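Putative transcription antitermination protein nusG (Methanocaldococcus jannaschii, PDB 3LPE) stimulates transcription elongation as a heterodimer with Spt4, its NusG N-terminal (NGN) domain, the part present in this chain, mediating the interaction with RNA polymerase. Local coordinates at residues A[57-60]-A[61-64]. Residues are numbered along the deposited sequence; the frame is centred on the assembly and turned at random.
Sequences AETK and GDVE
Thr59 and Asp62 form a capping box at the start of helix 60-67 of the NGN domain, where the chain leaves sheet strand 52-57 through a short turn. Thr59, the N-cap, uses its short β-branched side chain to replace a missing helical acceptor: OG1 accepts from Asp62 N at 3.1 Å, with an N-H...O angle of 149°, while Thr59 O is a second, weak acceptor. With chi1 at 71°, OG1 lies between the backbone N and the carbonyl carbon of Thr59, turned to the first helical turn. Asp62 reciprocates, its side chain crossing that of Thr59 at about a right angle. Its OD2 receives the Thr59 hydroxyl at 2.5 Å from OG1, 47° out of the carboxylate plane, and weakly accepts Thr59 N at 3.1 Å. OD1 is held by Asp39 N, so both carboxylate oxygens are engaged. Beside the box, Ala57 CB meets Val63 CG2 at 3.7 Å, a small apolar contact ending strand 52-57; Val63 continues inward onto Phe13 and Val15. Within the opening turn, Glu64 N donates to Lys60 O at 2.9 Å, an i-to-i+4 helical bond. The long, extended Lys60 side chain touches Phe13 and Ile76; a water bonds weakly to its NZ and to OE2 of exposed Glu64, charged atoms 4.6 Å apart without a direct salt bridge. Asp62's carboxylate probably interacts favourably with the helix dipole, and the hydroxyl and two backbone N-H groups donated to it would probably favour its ionised form.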
loop_
_atom_site.group_PDB
_atom_site.type_symbol
_atom_site.label_atom_id
_atom_site.label_comp_id
_atom_site.label_asym_id
_atom_site.label_seq_id
_atom_site.Cartn_x
_atom_site.Cartn_y
_atom_site.Cartn_z
ATOM N N ALA A 57 -6.240 8.291 -2.757
ATOM C CA ALA A 57 -6.973 8.463 -4.008
ATOM C C ALA A 57 -7.379 9.919 -4.225
ATOM O O ALA A 57 -7.363 10.727 -3.295
ATOM C CB ALA A 57 -8.208 7.568 -4.023
ATOM N N GLU A 58 -7.744 10.249 -5.456
ATOM C CA GLU A 58 -8.128 11.609 -5.789
ATOM C C GLU A 58 -9.466 11.986 -5.165
ATOM O O GLU A 58 -9.641 13.104 -4.678
ATOM C CB GLU A 58 -8.229 11.778 -7.297
ATOM C CG GLU A 58 -8.328 13.249 -7.727
ATOM C CD GLU A 58 -7.184 14.097 -7.189
ATOM O OE1 GLU A 58 -6.056 13.577 -7.052
ATOM O OE2 GLU A 58 -7.418 15.286 -6.895
ATOM N N THR A 59 -10.416 11.048 -5.186
ATOM C CA THR A 59 -11.752 11.309 -4.658
ATOM C C THR A 59 -12.265 10.114 -3.889
ATOM O O THR A 59 -11.776 9.012 -4.068
ATOM C CB THR A 59 -12.757 11.565 -5.790
ATOM O OG1 THR A 59 -13.020 10.339 -6.496
ATOM C CG2 THR A 59 -12.215 12.608 -6.757
ATOM N N LYS A 60 -13.287 10.321 -3.066
ATOM C CA LYS A 60 -13.895 9.197 -2.354
ATOM C C LYS A 60 -14.537 8.237 -3.354
ATOM O O LYS A 60 -14.542 7.010 -3.164
ATOM C CB LYS A 60 -14.936 9.686 -1.349
ATOM C CG LYS A 60 -15.447 8.552 -0.443
ATOM C CD LYS A 60 -16.266 9.058 0.719
ATOM C CE LYS A 60 -16.627 7.890 1.628
ATOM N NZ LYS A 60 -17.386 8.310 2.827
ATOM N N GLY A 61 -15.077 8.802 -4.433
ATOM C CA GLY A 61 -15.686 8.004 -5.481
ATOM C C GLY A 61 -14.743 6.974 -6.076
ATOM O O GLY A 61 -15.161 5.873 -6.441
ATOM N N ASP A 62 -13.466 7.329 -6.191
ATOM C CA ASP A 62 -12.469 6.370 -6.656
ATOM C C ASP A 62 -12.409 5.157 -5.731
ATOM O O ASP A 62 -12.322 4.017 -6.189
ATOM C CB ASP A 62 -11.096 7.029 -6.760
ATOM C CG ASP A 62 -11.017 8.017 -7.908
ATOM O OD1 ASP A 62 -10.927 7.575 -9.071
ATOM O OD2 ASP A 62 -11.063 9.233 -7.653
ATOM N N VAL A 63 -12.452 5.413 -4.431
ATOM C CA VAL A 63 -12.381 4.346 -3.444
ATOM C C VAL A 63 -13.671 3.515 -3.449
ATOM O O VAL A 63 -13.632 2.305 -3.297
ATOM C CB VAL A 63 -12.085 4.894 -2.025
ATOM C CG1 VAL A 63 -11.871 3.746 -1.039
ATOM C CG2 VAL A 63 -10.838 5.768 -2.063
ATOM N N GLU A 64 -14.805 4.172 -3.647
ATOM C CA GLU A 64 -16.073 3.469 -3.739
ATOM C C GLU A 64 -16.065 2.510 -4.915
ATOM O O GLU A 64 -16.511 1.365 -4.790
ATOM C CB GLU A 64 -17.239 4.460 -3.877
ATOM C CG GLU A 64 -17.432 5.383 -2.684
ATOM C CD GLU A 64 -18.163 4.712 -1.529
ATOM O OE1 GLU A 64 -18.337 3.474 -1.572
ATOM O OE2 GLU A 64 -18.568 5.422 -0.577
HETATM O O HOH W 1 -18.764 5.208 2.823
#